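CD180 antigen (Mus musculus, PDB 3T6Q) may cooperate with MD-1 and TLR4 in the innate immune response of B cells to bacterial lipopolysaccharide, leading to NF-kappa-B activation. Local coordinates at residues Ser365-Ser376 against Leu389-Pro400. Numbering follows the deposited sequence.
Sequences SDCCNLQLRNLS and LSLKTEAFKECP. With NAG (2-acetamido-2-deoxy-beta-D-glucopyranose), chain T.
The amide oxygen of Asn369 is gripped by two successive backbone N-H groups of the turn at Phe396-Cys399. Glu398 N reaches Asn369 OD1 at 3.3 Å, tilted from the carbonyl plane, and Lys397 N adds a weak, bent bond. The other end of the amide is used as well: Asn369 ND2 donates almost in its own plane to Glu394 O (3.0 Å), so bonds at both ends fix the rotation of the group. With CG beside its backbone N (chi1 -58°), the amide is set between Glu394 O on one hand and the N-H groups of Lys397 and Glu398 on the other. Glu398 returns the grip. Its chain, bent at chi2 (-63°), passes Leu372 O and Asn369 O and brings Glu398 OE2 on its anti side to Asn374 N, in a short, straight bond of 2.7 Å. The side chain of the same Asn374 carries N-acetylglucosamine through ND2, which also hydrogen-bonds Glu347 O.

Cys367 and Cys368, joined by a disulfide across a cis peptide, use their backbone N atoms separately: Cys367 N meets Ser390 O at 3.0 Å, and Cys368 N donates to Ala395 O (2.9 Å). The vicinal disulfide faces apolar groups. Cys368 SG approaches Phe396 CE1 obliquely at 3.5 Å, while Leu391 CD2 packs on Cys367 CB; Leu372 CD1 comes near the ring plane at the edge of Phe396. Together these contacts join the chain following strand 354-356 to its counterpart after strand 380-382, spanning the ends of leucine-rich repeats 12 and 13. Leu372 and Phe396 pack on Leu381 of strand 380-382, in the leucine-lined interior of the solenoid, Leu372 and Leu375 also touch Leu355 of strand 354-356, and strand 389-391 pairs onward with strand 412-413.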
ATOM      1  N   SER A 365     -44.905  -8.583  34.350  1.00 21.31           N
ATOM      2  CA  SER A 365     -45.581  -8.464  35.671  1.00 22.88           C
ATOM      3  C   SER A 365     -45.199  -9.564  36.690  1.00 24.52           C
ATOM      4  O   SER A 365     -45.560  -9.474  37.876  1.00 21.35           O
ATOM      5  CB  SER A 365     -47.097  -8.522  35.484  1.00 24.41           C
ATOM      6  OG  SER A 365     -47.534  -9.848  35.181  1.00 24.59           O
ATOM      7  N   ASP A 366     -44.484 -10.599  36.251  1.00 23.56           N
ATOM      8  CA  ASP A 366     -44.180 -11.730  37.162  1.00 23.25           C
ATOM      9  C   ASP A 366     -42.983 -12.536  36.643  1.00 22.86           C
ATOM     10  O   ASP A 366     -43.134 -13.401  35.783  1.00 26.26           O
ATOM     11  CB  ASP A 366     -45.456 -12.590  37.308  1.00 22.42           C
ATOM     12  CG  ASP A 366     -45.352 -13.708  38.358  1.00 34.80           C
ATOM     13  OD1 ASP A 366     -44.249 -14.052  38.829  1.00 33.55           O
ATOM     14  OD2 ASP A 366     -46.428 -14.279  38.686  1.00 36.57           O
ATOM     15  N   CYS A 367     -41.802 -12.257  37.181  1.00 22.61           N
ATOM     16  CA  CYS A 367     -40.569 -12.921  36.732  1.00 23.04           C
ATOM     17  C   CYS A 367     -40.045 -13.635  37.981  1.00 24.87           C
ATOM     18  O   CYS A 367     -40.343 -13.173  39.089  1.00 22.59           O
ATOM     19  CB  CYS A 367     -39.562 -11.849  36.239  1.00 23.84           C
ATOM     20  SG  CYS A 367     -38.223 -12.479  35.158  1.00 35.05           S
ATOM     21  N   CYS A 368     -39.310 -14.757  37.860  1.00 20.93           N
ATOM     22  CA  CYS A 368     -38.901 -15.358  36.596  1.00 20.94           C
ATOM     23  C   CYS A 368     -39.166 -16.866  36.549  1.00 20.47           C
ATOM     24  O   CYS A 368     -38.577 -17.542  35.720  1.00 18.04           O
ATOM     25  CB  CYS A 368     -37.407 -15.110  36.364  1.00 27.08           C
ATOM     26  SG  CYS A 368     -36.903 -13.362  36.466  1.00 28.92           S
ATOM     27  N   ASN A 369     -40.018 -17.392  37.447  1.00 19.06           N
ATOM     28  CA  ASN A 369     -40.349 -18.816  37.459  1.00 19.83           C
ATOM     29  C   ASN A 369     -41.008 -19.348  36.214  1.00 19.14           C
ATOM     30  O   ASN A 369     -40.659 -20.435  35.758  1.00 21.24           O
ATOM     31  CB  ASN A 369     -41.210 -19.144  38.683  1.00 21.35           C
ATOM     32  CG  ASN A 369     -40.497 -18.763  39.954  1.00 23.09           C
ATOM     33  OD1 ASN A 369     -39.337 -19.199  40.157  1.00 24.62           O
ATOM     34  ND2 ASN A 369     -41.123 -17.901  40.778  1.00 26.03           N
ATOM     35  N   LEU A 370     -41.945 -18.600  35.633  1.00 18.07           N
ATOM     36  CA  LEU A 370     -42.559 -19.100  34.419  1.00 20.57           C
ATOM     37  C   LEU A 370     -41.550 -19.085  33.256  1.00 20.31           C
ATOM     38  O   LEU A 370     -41.500 -20.007  32.426  1.00 19.84           O
ATOM     39  CB  LEU A 370     -43.777 -18.224  34.041  1.00 22.21           C
ATOM     40  CG  LEU A 370     -44.956 -18.016  35.016  1.00 34.10           C
ATOM     41  CD1 LEU A 370     -46.277 -17.717  34.324  1.00 29.72           C
ATOM     42  CD2 LEU A 370     -45.164 -19.158  35.978  1.00 31.85           C
ATOM     43  N   GLN A 371     -40.795 -17.986  33.162  1.00 18.23           N
ATOM     44  CA  GLN A 371     -39.880 -17.763  32.037  1.00 17.99           C
ATOM     45  C   GLN A 371     -38.710 -18.732  32.016  1.00 18.51           C
ATOM     46  O   GLN A 371     -38.291 -19.193  30.946  1.00 19.05           O
ATOM     47  CB  GLN A 371     -39.372 -16.309  32.054  1.00 19.07           C
ATOM     48  CG  GLN A 371     -40.505 -15.273  31.875  1.00 18.95           C
ATOM     49  CD  GLN A 371     -41.207 -14.880  33.174  1.00 22.84           C
ATOM     50  OE1 GLN A 371     -41.011 -15.497  34.217  1.00 21.37           O
ATOM     51  NE2 GLN A 371     -42.041 -13.842  33.107  1.00 22.28           N
ATOM     52  N   LEU A 372     -38.205 -19.038  33.198  1.00 16.87           N
ATOM     53  CA  LEU A 372     -37.044 -19.917  33.382  1.00 20.33           C
ATOM     54  C   LEU A 372     -37.440 -21.323  33.879  1.00 19.71           C
ATOM     55  O   LEU A 372     -36.618 -22.018  34.498  1.00 19.74           O
ATOM     56  CB  LEU A 372     -36.093 -19.287  34.393  1.00 21.89           C
ATOM     57  CG  LEU A 372     -35.643 -17.835  34.093  1.00 23.81           C
ATOM     58  CD1 LEU A 372     -34.846 -17.328  35.280  1.00 28.08           C
ATOM     59  CD2 LEU A 372     -34.865 -17.751  32.801  1.00 27.14           C
ATOM     60  N   ARG A 373     -38.695 -21.703  33.640  1.00 18.53           N
ATOM     61  CA  ARG A 373     -39.221 -23.014  34.080  1.00 21.61           C
ATOM     62  C   ARG A 373     -38.257 -24.145  33.702  1.00 19.65           C
ATOM     63  O   ARG A 373     -37.813 -24.233  32.554  1.00 18.47           O
ATOM     64  CB  ARG A 373     -40.604 -23.266  33.457  1.00 22.87           C
ATOM     65  CG  ARG A 373     -41.262 -24.586  33.844  1.00 25.48           C
ATOM     66  CD  ARG A 373     -42.653 -24.710  33.222  1.00 26.18           C
ATOM     67  NE  ARG A 373     -43.569 -23.843  33.942  1.00 32.26           N
ATOM     68  CZ  ARG A 373     -44.809 -23.568  33.529  1.00 35.49           C
ATOM     69  NH1 ARG A 373     -45.580 -22.765  34.252  1.00 32.21           N
ATOM     70  NH2 ARG A 373     -45.280 -24.119  32.404  1.00 28.39           N
ATOM     71  N   ASN A 374     -37.932 -24.979  34.678  1.00 20.09           N
ATOM     72  CA  ASN A 374     -37.119 -26.203  34.484  1.00 23.78           C
ATOM     73  C   ASN A 374     -35.621 -25.967  34.300  1.00 23.97           C
ATOM     74  O   ASN A 374     -34.899 -26.904  33.980  1.00 21.98           O
ATOM     75  CB  ASN A 374     -37.653 -27.079  33.314  1.00 24.45           C
ATOM     76  CG  ASN A 374     -37.465 -28.576  33.573  1.00 26.84           C
ATOM     77  OD1 ASN A 374     -37.522 -29.011  34.709  1.00 27.56           O
ATOM     78  ND2 ASN A 374     -37.223 -29.350  32.531  1.00 31.22           N
ATOM     79  N   LEU A 375     -35.134 -24.719  34.454  1.00 21.56           N
ATOM     80  CA  LEU A 375     -33.689 -24.485  34.275  1.00 19.77           C
ATOM     81  C   LEU A 375     -32.939 -24.781  35.574  1.00 20.68           C
ATOM     82  O   LEU A 375     -32.258 -23.919  36.135  1.00 18.50           O
ATOM     83  CB  LEU A 375     -33.410 -23.058  33.714  1.00 18.60           C
ATOM     84  CG  LEU A 375     -34.012 -22.794  32.315  1.00 16.72           C
ATOM     85  CD1 LEU A 375     -33.642 -21.366  31.936  1.00 17.56           C
ATOM     86  CD2 LEU A 375     -33.394 -23.713  31.279  1.00 20.24           C
ATOM     87  N   SER A 376     -33.052 -26.021  36.065  1.00 22.52           N
ATOM     88  CA  SER A 376     -32.674 -26.323  37.442  1.00 18.85           C
ATOM     89  C   SER A 376     -31.151 -26.319  37.660  1.00 19.80           C
ATOM     90  O   SER A 376     -30.681 -26.249  38.799  1.00 23.49           O
ATOM     91  CB  SER A 376     -33.314 -27.694  37.824  1.00 21.77           C
ATOM     92  OG  SER A 376     -32.592 -28.710  37.148  1.00 30.22           O
ATOM     93  N   LEU A 389     -39.030  -5.410  35.520  1.00 18.04           N
ATOM     94  CA  LEU A 389     -39.419  -6.733  35.925  1.00 17.73           C
ATOM     95  C   LEU A 389     -40.042  -6.637  37.324  1.00 20.40           C
ATOM     96  O   LEU A 389     -39.452  -6.025  38.249  1.00 23.40           O
ATOM     97  CB  LEU A 389     -38.168  -7.653  35.995  1.00 17.95           C
ATOM     98  CG  LEU A 389     -37.297  -7.677  34.725  1.00 16.62           C
ATOM     99  CD1 LEU A 389     -36.104  -8.625  34.933  1.00 16.14           C
ATOM    100  CD2 LEU A 389     -38.124  -8.142  33.497  1.00 18.06           C
ATOM    101  N   SER A 390     -41.207  -7.246  37.483  1.00 21.58           N
ATOM    102  CA  SER A 390     -41.855  -7.331  38.802  1.00 21.40           C
ATOM    103  C   SER A 390     -41.479  -8.679  39.376  1.00 22.08           C
ATOM    104  O   SER A 390     -41.669  -9.705  38.712  1.00 21.64           O
ATOM    105  CB  SER A 390     -43.366  -7.238  38.626  1.00 20.75           C
ATOM    106  OG  SER A 390     -43.708  -5.998  38.027  1.00 27.91           O
ATOM    107  N   LEU A 391     -40.936  -8.675  40.583  1.00 20.10           N
ATOM    108  CA  LEU A 391     -40.512  -9.922  41.237  1.00 23.84           C
ATOM    109  C   LEU A 391     -41.326 -10.136  42.519  1.00 23.96           C
ATOM    110  O   LEU A 391     -41.359  -9.261  43.395  1.00 26.38           O
ATOM    111  CB  LEU A 391     -39.009  -9.909  41.571  1.00 22.14           C
ATOM    112  CG  LEU A 391     -38.014  -9.402  40.531  1.00 24.87           C
ATOM    113  CD1 LEU A 391     -36.611  -9.413  41.120  1.00 25.34           C
ATOM    114  CD2 LEU A 391     -38.058 -10.266  39.282  1.00 22.27           C
ATOM    115  N   LYS A 392     -41.979 -11.291  42.617  1.00 22.03           N
ATOM    116  CA  LYS A 392     -42.613 -11.701  43.876  1.00 23.42           C
ATOM    117  C   LYS A 392     -41.620 -12.524  44.742  1.00 22.84           C
ATOM    118  O   LYS A 392     -40.502 -12.791  44.322  1.00 19.37           O
ATOM    119  CB  LYS A 392     -43.897 -12.475  43.602  1.00 24.07           C
ATOM    120  CG  LYS A 392     -44.986 -11.666  42.881  1.00 31.90           C
ATOM    121  CD  LYS A 392     -46.029 -12.585  42.244  1.00 34.95           C
ATOM    122  CE  LYS A 392     -46.865 -11.878  41.168  1.00 38.40           C
ATOM    123  NZ  LYS A 392     -47.620 -10.704  41.700  1.00 39.73           N
ATOM    124  N   THR A 393     -42.032 -12.919  45.953  1.00 22.02           N
ATOM    125  CA  THR A 393     -41.157 -13.719  46.802  1.00 22.79           C
ATOM    126  C   THR A 393     -40.746 -15.008  46.070  1.00 20.54           C
ATOM    127  O   THR A 393     -41.541 -15.596  45.353  1.00 23.86           O
ATOM    128  CB  THR A 393     -41.851 -14.015  48.155  1.00 22.38           C
ATOM    129  OG1 THR A 393     -41.774 -12.834  48.966  1.00 23.34           O
ATOM    130  CG2 THR A 393     -41.135 -15.169  48.899  1.00 23.32           C
ATOM    131  N   GLU A 394     -39.491 -15.411  46.229  1.00 22.43           N
ATOM    132  CA  GLU A 394     -38.958 -16.611  45.561  1.00 23.72           C
ATOM    133  C   GLU A 394     -39.142 -16.583  44.036  1.00 22.64           C
ATOM    134  O   GLU A 394     -39.690 -17.505  43.421  1.00 20.03           O
ATOM    135  CB  GLU A 394     -39.516 -17.894  46.158  1.00 29.27           C
ATOM    136  CG  GLU A 394     -38.486 -19.003  46.067  1.00 38.84           C
ATOM    137  CD  GLU A 394     -38.982 -20.293  46.680  1.00 52.93           C
ATOM    138  OE1 GLU A 394     -38.145 -21.192  46.920  1.00 53.59           O
ATOM    139  OE2 GLU A 394     -40.207 -20.400  46.896  1.00 49.06           O
ATOM    140  N   ALA A 395     -38.658 -15.487  43.464  1.00 22.01           N
ATOM    141  CA  ALA A 395     -38.743 -15.216  42.050  1.00 21.00           C
ATOM    142  C   ALA A 395     -37.841 -16.134  41.206  1.00 22.58           C
ATOM    143  O   ALA A 395     -37.989 -16.173  40.000  1.00 19.56           O
ATOM    144  CB  ALA A 395     -38.413 -13.736  41.815  1.00 19.76           C
ATOM    145  N   PHE A 396     -36.926 -16.883  41.846  1.00 18.94           N
ATOM    146  CA  PHE A 396     -35.939 -17.681  41.154  1.00 18.59           C
ATOM    147  C   PHE A 396     -35.981 -19.136  41.665  1.00 20.15           C
ATOM    148  O   PHE A 396     -34.976 -19.830  41.670  1.00 20.51           O
ATOM    149  CB  PHE A 396     -34.547 -17.018  41.262  1.00 19.23           C
ATOM    150  CG  PHE A 396     -34.494 -15.629  40.632  1.00 22.01           C
ATOM    151  CD1 PHE A 396     -34.273 -15.483  39.257  1.00 21.25           C
ATOM    152  CD2 PHE A 396     -34.720 -14.482  41.399  1.00 18.02           C
ATOM    153  CE1 PHE A 396     -34.254 -14.206  38.667  1.00 22.23           C
ATOM    154  CE2 PHE A 396     -34.713 -13.224  40.827  1.00 20.64           C
ATOM    155  CZ  PHE A 396     -34.476 -13.070  39.453  1.00 18.35           C
ATOM    156  N   LYS A 397     -37.179 -19.587  42.036  1.00 23.48           N
ATOM    157  CA  LYS A 397     -37.379 -20.948  42.549  1.00 25.93           C
ATOM    158  C   LYS A 397     -36.971 -21.970  41.494  1.00 25.99           C
ATOM    159  O   LYS A 397     -36.425 -23.008  41.836  1.00 23.53           O
ATOM    160  CB  LYS A 397     -38.841 -21.158  42.946  1.00 27.63           C
ATOM    161  CG  LYS A 397     -39.046 -22.497  43.650  1.00 32.71           C
ATOM    162  CD  LYS A 397     -40.515 -22.823  43.858  1.00 39.85           C
ATOM    163  CE  LYS A 397     -41.038 -23.575  42.645  1.00 50.15           C
ATOM    164  NZ  LYS A 397     -42.246 -24.375  42.968  1.00 58.82           N
ATOM    165  N   GLU A 398     -37.212 -21.663  40.216  1.00 21.88           N
ATOM    166  CA  GLU A 398     -36.783 -22.541  39.111  1.00 24.50           C
ATOM    167  C   GLU A 398     -35.268 -22.698  38.905  1.00 25.79           C
ATOM    168  O   GLU A 398     -34.845 -23.658  38.246  1.00 24.63           O
ATOM    169  CB  GLU A 398     -37.456 -22.136  37.784  1.00 24.11           C
ATOM    170  CG  GLU A 398     -38.970 -22.354  37.765  1.00 25.26           C
ATOM    171  CD  GLU A 398     -39.392 -23.830  37.915  1.00 29.84           C
ATOM    172  OE1 GLU A 398     -40.234 -24.118  38.783  1.00 31.74           O
ATOM    173  OE2 GLU A 398     -38.896 -24.708  37.168  1.00 26.32           O
ATOM    174  N   CYS A 399     -34.460 -21.808  39.505  0.50 23.13           N
ATOM    175  CA  CYS A 399     -33.002 -21.873  39.407  0.50 22.45           C
ATOM    176  C   CYS A 399     -32.309 -21.764  40.733  0.50 24.67           C
ATOM    177  O   CYS A 399     -31.549 -20.805  40.957  0.50 23.54           O
ATOM    178  CB  CYS A 399     -32.438 -20.765  38.536  0.50 22.28           C
ATOM    179  SG  CYS A 399     -33.343 -20.595  37.003  0.50 20.92           S
ATOM    180  N   PRO A 400     -32.515 -22.756  41.596  1.00 25.59           N
ATOM    181  CA  PRO A 400     -31.954 -22.694  42.955  1.00 28.37           C
ATOM    182  C   PRO A 400     -30.431 -22.700  43.042  1.00 27.47           C
ATOM    183  O   PRO A 400     -29.902 -22.313  44.076  1.00 28.75           O
ATOM    184  CB  PRO A 400     -32.538 -23.947  43.643  1.00 28.14           C
ATOM    185  CG  PRO A 400     -32.874 -24.882  42.537  1.00 31.01           C
ATOM    186  CD  PRO A 400     -33.165 -24.064  41.312  1.00 26.46           C
TER
HETATM  187  C1  NAG T 704     -37.074 -30.785  32.737  1.00 37.25           C
HETATM  188  C2  NAG T 704     -37.481 -31.520  31.453  1.00 37.13           C
HETATM  189  C3  NAG T 704     -37.377 -33.039  31.614  1.00 38.80           C
HETATM  190  C4  NAG T 704     -36.031 -33.446  32.233  1.00 42.83           C
HETATM  191  C5  NAG T 704     -35.708 -32.646  33.506  1.00 38.73           C
HETATM  192  C6  NAG T 704     -34.260 -32.895  33.944  1.00 35.43           C
HETATM  193  C7  NAG T 704     -39.237 -30.876  29.852  1.00 31.26           C
HETATM  194  C8  NAG T 704     -40.686 -30.583  29.663  1.00 28.81           C
HETATM  195  N2  NAG T 704     -38.864 -31.189  31.103  1.00 39.39           N
HETATM  196  O3  NAG T 704     -37.504 -33.596  30.315  1.00 38.78           O
HETATM  197  O4  NAG T 704     -35.950 -34.856  32.465  1.00 50.87           O
HETATM  198  O5  NAG T 704     -35.828 -31.235  33.266  1.00 36.23           O
HETATM  199  O6  NAG T 704     -34.041 -32.071  35.079  1.00 43.17           O
HETATM  200  O7  NAG T 704     -38.466 -30.822  28.890  1.00 35.76           O
HETATM  201  O   HOH W   1     -42.136 -13.356  40.788  1.00 23.51           O